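Side-chain contacts in ribonucleoside-diphosphate reductase subunit beta (Bacillus halodurans C-125, PDB 2RCC), which probably serves as the iron-binding small subunit of the enzyme that reduces ribonucleoside diphosphates to the deoxyribonucleotides needed for DNA synthesis: residues A[153-158]-A[187-192]; A[161-166]-A[176-181]; A[170-175]-A[236-241]. All coordinates share one frame; numbering follows the deposited sequence.

In the fold
The chain enters helix 150-168 and soon reaches 153-158, the first half of contact 1. Further along the same helix, 161-166 opens contact 2. The chain then turns back into helix 172-187, and 176-181 closes the short loop of contact 2. Contact 1 closes around it at 187-192, so contact 2 is nested inside. Contact 3 starts at 170-175, within both loops, and closes only at 236-241, where helix 207-237 ends, so it crosses both. Contacts 2 and 3 touch through F166 with T174 and L176 with L241. Contacts 1 and 2 tie helix 150-168 to helix 172-187 and the turn after it; contact 3 ties the start of helix 172-187 to the end of helix 207-237.

Contact 1 (A[153-158]-A[187-192]); sequences KERNEF and GLNFYS
R155 reaches from helix 150-168 to F190 and N189 in the turn after helix 172-187. R155 has two conformers; the one described here reaches F190 and N189. Its chain is extended from CG to NE, which carries the guanidinium across the gap between backbones.

The main interaction is cation-pi. R155 CZ lies 4.9 Å from the centroid of the F190 ring, 23° off the ring normal. The two planes are 78° apart, so the guanidinium stands nearly upright on the ring and does not stack flat. NH1 does the touching, 3.3 Å from F190 CE1. F190 has CG anti to its carbonyl carbon, and the far part of its ring comes toward the arginine.

The turn is a type II beta turn from L188 to Y191, closed by Y191 N to L188 O. F190 takes its third position with positive phi and is also the N-cap residue of helix 191-202. This break joins two helices of the ferritin-like bundle of the small-subunit family. The F190 side chain is about 7 Å from that of Y126, the active-site tyrosine by similarity.

The amide contact is looser. N189 ND2 sits over one face of the guanidinium, offset toward the rim, and the amide and guanidinium planes are 31° apart. R155 NH2 is 3.6 Å from N189 OD1. A water accepts from NH2 at 3.0 Å and donates to N189 OD1; that second leg is unusually short, and the bridge is correspondingly doubtful.

For charge, R155 NH2 has a salt bridge to E261 OE1. That same oxygen accepts from F190 N, so one carboxylate grips both the arginine and the turn. W264 gives R155 a second cation-pi partner.

Contact 2 (A[161-166]-A[176-181]); sequences DGYEKF and LESIVY
Y181 packs its CB against Y163 and the CE2 side of its ring against G162. Its CB lies 3.8 Å from Y163 CZ. The same carbon makes an off-centre CH-pi contact with the Y163 ring, 4.2 Å from the centroid. CG sits anti to the carbonyl carbon (chi1 -57°), a setting that sends the ring across to helix 150-168, against G162. CD2 comes within loose packing distance of G162 C. CE2 is closest to the backbone, 3.4 Å from G162 C, and CZ continues over G162 CA. Because G162 has no CB, the ring can lie this close to its main chain. At the tip, OH donates to a water, which lies in the ring plane. The water donates in turn to G162 O and to E177 OE1, so it links both helices and fixes the buried end of the tyrosine.

The two rings also meet edge-to-face. The edge of Y181 is directed to the face of Y163, with centroids 5.6 Å apart and planes at 57°. The side chains run past each other in opposite directions. S178 OG comes to the edge of the Y163 ring, 3.4 Å from CE1. Y163 OH lies against the backbone of Y181, 3.6 Å from Y181 C, and is hydrogen-bonded to D182 OD1, on the next residue of helix 172-187.

The helices are consecutive and form an antiparallel hairpin in the ferritin-like bundle. The axes of 161-166 and 176-181 approach to 8.9 Å, with 150° between their directions. Helix 244-268 covers Y181 through F249 and T253. Helix 95-100 places A99 against both S178 and F166. On the side of L176 and V180, helix 207-237 packs with F231.

Contact 3 (A[170-175]-A[236-241]); sequences PTPKTF and VEFPEL
P172 sets CB and CG over one face of the F238 ring, the two side chains crossing at about a right angle, at the place where helix 207-237 ends and helix 172-187 begins. The contact joins these two ends within the ferritin-like helical bundle, away from the annotated sites. T171 is the N-cap of helix 172-187. Its OG1 accepts from T174 N at 3.2 Å in a straight bond (177°), and weakly from K173 N.

F238 is the first residue to leave helical shape. Its CG is anti to the carbonyl carbon (chi1 -58°), and this turns the ring face to the proline. P172 CB lies 4.0 Å from the ring centroid, only 8° off the normal, in a CH-pi contact. P172 CG reaches further out over the ring, 3.9 Å from CE1. An alanine at F238 would remove this surface, and P172 would probably lose its aromatic cover, leaving the start of helix 172-187 less firmly seated.

P239 to L241 form a short 3-10 segment. L241 N bonds to F238 O at 3.0 Å, which holds L241 close to the phenylalanine. The two methyls of L241 divide their work. CD1 approaches P172 O, and beyond this pair it also packs on L176. CD2 turns to the first full turn of the helix at K173. The lysine amine itself points to other company, in a salt bridge with E245. Its role here is aliphatic: L241 CD2 rests 3.7 Å from K173 CA and 3.8 Å from K173 CB.

Contact 1 (A[153-158]-A[187-192])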
# COMPACT_ATOMS: atom_id res chain seq x y z
N LYS A 153 -5.41 25.04 12.53
CA LYS A 153 -6.77 25.06 11.95
C LYS A 153 -6.79 25.77 10.60
O LYS A 153 -7.43 25.29 9.67
CB LYS A 153 -7.76 25.73 12.91
N GLU A 154 -6.09 26.90 10.49
CA GLU A 154 -6.02 27.67 9.24
C GLU A 154 -5.24 26.94 8.15
O GLU A 154 -5.59 27.05 6.97
CB GLU A 154 -5.42 29.06 9.48
N ARG A 155 -4.21 26.19 8.53
CA ARG A 155 -3.41 25.49 7.56
C ARG A 155 -4.21 24.31 6.99
O ARG A 155 -4.16 24.05 5.79
CB ARG A 155 -2.09 25.03 8.18
CG ARG A 155 -0.99 25.02 7.19
CD ARG A 155 0.36 24.62 7.77
NE ARG A 155 1.35 24.74 6.70
CZ ARG A 155 2.59 24.25 6.70
NH1 ARG A 155 3.09 23.54 7.71
NH2 ARG A 155 3.32 24.48 5.62
N ASN A 156 -4.95 23.62 7.86
CA ASN A 156 -5.78 22.50 7.47
C ASN A 156 -6.94 22.91 6.57
O ASN A 156 -7.30 22.16 5.67
CB ASN A 156 -6.25 21.70 8.70
CG ASN A 156 -5.08 20.97 9.41
OD1 ASN A 156 -3.95 20.95 8.92
ND2 ASN A 156 -5.37 20.35 10.56
N GLU A 157 -7.49 24.10 6.78
CA GLU A 157 -8.53 24.64 5.91
C GLU A 157 -8.02 24.99 4.48
O GLU A 157 -8.78 24.86 3.53
CB GLU A 157 -9.22 25.84 6.57
CG GLU A 157 -10.13 25.43 7.75
CD GLU A 157 -10.59 26.61 8.61
OE1 GLU A 157 -10.60 27.76 8.12
OE2 GLU A 157 -10.95 26.37 9.79
N PHE A 158 -6.76 25.43 4.35
CA PHE A 158 -6.13 25.71 3.03
C PHE A 158 -6.07 24.41 2.21
O PHE A 158 -6.47 24.38 1.04
CB PHE A 158 -4.71 26.35 3.18
CG PHE A 158 -3.87 26.42 1.88
CD1 PHE A 158 -4.14 27.37 0.89
CD2 PHE A 158 -2.80 25.54 1.65
CE1 PHE A 158 -3.38 27.43 -0.31
CE2 PHE A 158 -2.02 25.61 0.44
CZ PHE A 158 -2.31 26.55 -0.52
N GLY A 187 6.59 17.70 -0.83
CA GLY A 187 7.78 18.36 -1.33
C GLY A 187 8.11 19.73 -0.79
O GLY A 187 9.12 20.29 -1.17
N LEU A 188 7.31 20.24 0.13
CA LEU A 188 7.53 21.60 0.66
C LEU A 188 7.07 21.77 2.11
O LEU A 188 7.85 22.27 2.92
CB LEU A 188 6.87 22.63 -0.27
CG LEU A 188 6.97 24.14 0.05
CD1 LEU A 188 8.38 24.63 0.17
CD2 LEU A 188 6.28 24.92 -1.08
N ASN A 189 5.83 21.36 2.44
CA ASN A 189 5.30 21.43 3.81
C ASN A 189 6.20 20.74 4.80
O ASN A 189 6.68 19.67 4.52
CB ASN A 189 3.90 20.81 3.93
CG ASN A 189 2.85 21.69 3.32
OD1 ASN A 189 3.19 22.62 2.59
ND2 ASN A 189 1.60 21.41 3.60
N PHE A 190 6.45 21.41 5.91
CA PHE A 190 7.35 20.95 6.97
C PHE A 190 8.82 20.80 6.60
O PHE A 190 9.57 20.40 7.45
CB PHE A 190 6.82 19.68 7.68
CG PHE A 190 5.45 19.86 8.23
CD1 PHE A 190 5.21 20.82 9.20
CD2 PHE A 190 4.39 19.08 7.77
CE1 PHE A 190 3.93 21.03 9.68
CE2 PHE A 190 3.13 19.27 8.26
CZ PHE A 190 2.88 20.25 9.21
N TYR A 191 9.25 21.25 5.43
CA TYR A 191 10.67 21.22 5.11
C TYR A 191 11.47 22.11 6.05
O TYR A 191 12.62 21.78 6.28
CB TYR A 191 10.95 21.49 3.62
CG TYR A 191 10.79 20.21 2.78
CD1 TYR A 191 9.66 19.39 2.91
CD2 TYR A 191 11.75 19.83 1.84
CE1 TYR A 191 9.51 18.21 2.14
CE2 TYR A 191 11.61 18.65 1.08
CZ TYR A 191 10.49 17.85 1.22
OH TYR A 191 10.35 16.68 0.46
N SER A 192 10.90 23.21 6.60
CA SER A 192 11.55 24.02 7.65
C SER A 192 11.80 23.21 8.89
O SER A 192 12.84 23.33 9.55
CB SER A 192 10.68 25.19 8.12
OG SER A 192 10.37 26.05 7.07
O HOH W 1 2.58 25.01 2.76

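Contact 2 (A[161-166]-A[176-181])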
# COMPACT_ATOMS: atom_id res chain seq x y z
N ASP A 161 -9.87 22.90 1.52
CA ASP A 161 -10.56 23.68 0.46
C ASP A 161 -10.07 23.29 -0.96
O ASP A 161 -10.87 23.15 -1.88
CB ASP A 161 -10.42 25.19 0.72
N GLY A 162 -8.77 23.07 -1.12
CA GLY A 162 -8.19 22.63 -2.38
C GLY A 162 -8.60 21.22 -2.77
O GLY A 162 -9.03 20.98 -3.92
N TYR A 163 -8.48 20.27 -1.84
CA TYR A 163 -8.86 18.87 -2.12
C TYR A 163 -10.37 18.64 -2.26
O TYR A 163 -10.79 17.78 -3.02
CB TYR A 163 -8.28 17.88 -1.10
CG TYR A 163 -6.82 17.51 -1.22
CD1 TYR A 163 -6.37 16.62 -2.21
CD2 TYR A 163 -5.89 17.98 -0.30
CE1 TYR A 163 -5.01 16.24 -2.29
CE2 TYR A 163 -4.55 17.62 -0.37
CZ TYR A 163 -4.12 16.75 -1.35
OH TYR A 163 -2.78 16.44 -1.37
N GLU A 164 -11.18 19.40 -1.51
CA GLU A 164 -12.65 19.30 -1.59
C GLU A 164 -13.23 19.63 -2.97
O GLU A 164 -14.32 19.16 -3.31
CB GLU A 164 -13.32 20.19 -0.55
CG GLU A 164 -13.39 19.55 0.82
CD GLU A 164 -14.42 18.44 0.86
OE1 GLU A 164 -15.52 18.61 0.26
OE2 GLU A 164 -14.15 17.40 1.48
N LYS A 165 -12.52 20.44 -3.74
CA LYS A 165 -12.92 20.75 -5.11
C LYS A 165 -12.93 19.50 -6.00
O LYS A 165 -13.77 19.40 -6.88
CB LYS A 165 -12.09 21.92 -5.67
CG LYS A 165 -12.56 23.25 -5.00
CD LYS A 165 -11.80 24.48 -5.41
CE LYS A 165 -12.47 25.73 -4.83
NZ LYS A 165 -12.63 25.66 -3.34
N PHE A 166 -12.04 18.54 -5.74
CA PHE A 166 -12.05 17.27 -6.44
C PHE A 166 -13.24 16.40 -6.00
O PHE A 166 -13.92 15.83 -6.86
CB PHE A 166 -10.71 16.50 -6.26
CG PHE A 166 -10.74 15.14 -6.86
CD1 PHE A 166 -10.54 14.97 -8.22
CD2 PHE A 166 -10.98 14.02 -6.08
CE1 PHE A 166 -10.58 13.72 -8.80
CE2 PHE A 166 -11.04 12.76 -6.67
CZ PHE A 166 -10.83 12.61 -8.02
N LEU A 176 -5.72 17.07 -11.47
CA LEU A 176 -4.43 17.75 -11.65
C LEU A 176 -4.15 18.72 -10.48
O LEU A 176 -3.05 18.76 -9.97
CB LEU A 176 -4.40 18.51 -12.98
CG LEU A 176 -3.04 19.04 -13.47
CD1 LEU A 176 -2.19 17.88 -13.94
CD2 LEU A 176 -3.21 20.01 -14.62
N GLU A 177 -5.16 19.49 -10.07
CA GLU A 177 -5.05 20.40 -8.94
C GLU A 177 -4.66 19.65 -7.68
O GLU A 177 -3.78 20.08 -6.95
CB GLU A 177 -6.36 21.15 -8.72
CG GLU A 177 -6.67 22.13 -9.83
CD GLU A 177 -8.07 22.75 -9.75
OE1 GLU A 177 -8.80 22.52 -8.75
OE2 GLU A 177 -8.41 23.47 -10.72
N SER A 178 -5.32 18.53 -7.46
CA SER A 178 -5.06 17.62 -6.35
C SER A 178 -3.61 17.06 -6.37
O SER A 178 -2.98 16.94 -5.32
CB SER A 178 -6.14 16.52 -6.37
OG SER A 178 -5.85 15.50 -5.45
N ILE A 179 -3.10 16.70 -7.55
CA ILE A 179 -1.68 16.28 -7.73
C ILE A 179 -0.71 17.39 -7.33
O ILE A 179 0.32 17.13 -6.71
CB ILE A 179 -1.40 15.86 -9.22
CG1 ILE A 179 -2.06 14.52 -9.55
CG2 ILE A 179 0.12 15.78 -9.53
CD1 ILE A 179 -1.34 13.30 -8.92
N VAL A 180 -1.04 18.64 -7.68
CA VAL A 180 -0.19 19.77 -7.28
C VAL A 180 -0.15 19.90 -5.76
O VAL A 180 0.93 20.12 -5.21
CB VAL A 180 -0.61 21.13 -7.94
CG1 VAL A 180 0.24 22.31 -7.36
CG2 VAL A 180 -0.47 21.05 -9.49
N TYR A 181 -1.31 19.80 -5.11
CA TYR A 181 -1.35 19.85 -3.65
C TYR A 181 -0.54 18.69 -3.06
O TYR A 181 0.14 18.90 -2.06
CB TYR A 181 -2.77 19.84 -3.08
CG TYR A 181 -3.66 20.94 -3.57
CD1 TYR A 181 -3.26 22.27 -3.53
CD2 TYR A 181 -4.90 20.65 -4.06
CE1 TYR A 181 -4.10 23.29 -4.00
CE2 TYR A 181 -5.73 21.63 -4.51
CZ TYR A 181 -5.34 22.94 -4.50
OH TYR A 181 -6.22 23.88 -4.98
O HOH W 2 -8.31 22.85 -6.06

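Contact 3 (A[170-175]-A[236-241])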
# COMPACT_ATOMS: atom_id res chain seq x y z
N PRO A 170 -15.10 15.54 -9.57
CA PRO A 170 -13.87 14.89 -10.04
C PRO A 170 -13.77 14.92 -11.56
O PRO A 170 -14.55 14.30 -12.24
CB PRO A 170 -14.00 13.46 -9.52
CG PRO A 170 -15.40 13.24 -9.25
CD PRO A 170 -16.09 14.56 -9.08
N THR A 171 -12.82 15.69 -12.06
CA THR A 171 -12.58 15.84 -13.49
C THR A 171 -11.07 15.82 -13.62
O THR A 171 -10.38 15.87 -12.61
CB THR A 171 -13.09 17.17 -13.98
OG1 THR A 171 -12.26 18.21 -13.42
CG2 THR A 171 -14.59 17.42 -13.57
N PRO A 172 -10.53 15.72 -14.86
CA PRO A 172 -9.08 15.79 -15.03
C PRO A 172 -8.43 17.10 -14.50
O PRO A 172 -7.30 17.08 -14.07
CB PRO A 172 -8.91 15.67 -16.54
CG PRO A 172 -10.11 14.90 -16.98
CD PRO A 172 -11.20 15.45 -16.15
N LYS A 173 -9.17 18.19 -14.52
CA LYS A 173 -8.70 19.47 -14.03
C LYS A 173 -8.58 19.48 -12.50
O LYS A 173 -7.58 19.91 -11.99
CB LYS A 173 -9.65 20.58 -14.49
CG LYS A 173 -9.19 22.00 -14.20
CD LYS A 173 -10.28 22.99 -14.61
CE LYS A 173 -9.93 24.41 -14.19
NZ LYS A 173 -8.68 24.86 -14.87
N THR A 174 -9.61 19.03 -11.80
CA THR A 174 -9.56 18.93 -10.32
C THR A 174 -8.58 17.82 -9.85
O THR A 174 -7.98 17.93 -8.77
CB THR A 174 -10.97 18.76 -9.70
OG1 THR A 174 -11.59 17.54 -10.17
CG2 THR A 174 -11.84 19.97 -9.99
N PHE A 175 -8.40 16.77 -10.64
CA PHE A 175 -7.40 15.74 -10.34
C PHE A 175 -5.99 16.32 -10.42
O PHE A 175 -5.15 16.08 -9.54
CB PHE A 175 -7.52 14.55 -11.27
CG PHE A 175 -6.71 13.39 -10.83
CD1 PHE A 175 -5.39 13.27 -11.24
CD2 PHE A 175 -7.24 12.42 -9.98
CE1 PHE A 175 -4.59 12.17 -10.82
CE2 PHE A 175 -6.44 11.33 -9.55
CZ PHE A 175 -5.13 11.22 -9.98
N VAL A 236 0.12 15.67 -21.32
CA VAL A 236 0.21 14.97 -22.62
C VAL A 236 -1.14 14.32 -22.99
O VAL A 236 -1.58 14.40 -24.14
CB VAL A 236 1.30 13.85 -22.60
CG1 VAL A 236 1.26 12.98 -23.85
CG2 VAL A 236 2.66 14.47 -22.41
N GLU A 237 -1.81 13.73 -21.99
CA GLU A 237 -3.06 12.99 -22.18
C GLU A 237 -4.31 13.88 -22.36
O GLU A 237 -5.21 13.55 -23.14
CB GLU A 237 -3.24 12.02 -20.99
CG GLU A 237 -4.24 10.92 -21.24
CD GLU A 237 -4.18 9.80 -20.22
OE1 GLU A 237 -3.09 9.29 -19.90
OE2 GLU A 237 -5.25 9.37 -19.75
N PHE A 238 -4.35 14.99 -21.63
CA PHE A 238 -5.43 15.97 -21.64
C PHE A 238 -4.78 17.32 -21.95
O PHE A 238 -4.53 18.12 -21.02
CB PHE A 238 -6.13 16.02 -20.28
CG PHE A 238 -6.70 14.69 -19.84
CD1 PHE A 238 -7.93 14.27 -20.28
CD2 PHE A 238 -5.96 13.86 -19.01
CE1 PHE A 238 -8.44 13.02 -19.90
CE2 PHE A 238 -6.48 12.60 -18.62
CZ PHE A 238 -7.71 12.21 -19.05
N PRO A 239 -4.44 17.57 -23.24
CA PRO A 239 -3.84 18.85 -23.69
C PRO A 239 -4.61 20.12 -23.35
O PRO A 239 -4.01 21.22 -23.30
CB PRO A 239 -3.78 18.69 -25.20
CG PRO A 239 -3.71 17.27 -25.43
CD PRO A 239 -4.54 16.63 -24.37
N GLU A 240 -5.93 20.00 -23.19
CA GLU A 240 -6.77 21.11 -22.73
C GLU A 240 -6.36 21.68 -21.36
O GLU A 240 -6.78 22.77 -21.00
CB GLU A 240 -8.26 20.70 -22.74
CG GLU A 240 -8.64 19.43 -21.89
CD GLU A 240 -8.58 18.07 -22.66
OE1 GLU A 240 -7.59 17.77 -23.37
OE2 GLU A 240 -9.54 17.28 -22.51
N LEU A 241 -5.60 20.92 -20.57
CA LEU A 241 -5.07 21.38 -19.30
C LEU A 241 -3.75 22.13 -19.48
O LEU A 241 -3.32 22.82 -18.55
CB LEU A 241 -4.85 20.19 -18.37
CG LEU A 241 -6.04 19.32 -17.99
CD1 LEU A 241 -5.51 18.16 -17.10
CD2 LEU A 241 -7.11 20.10 -17.26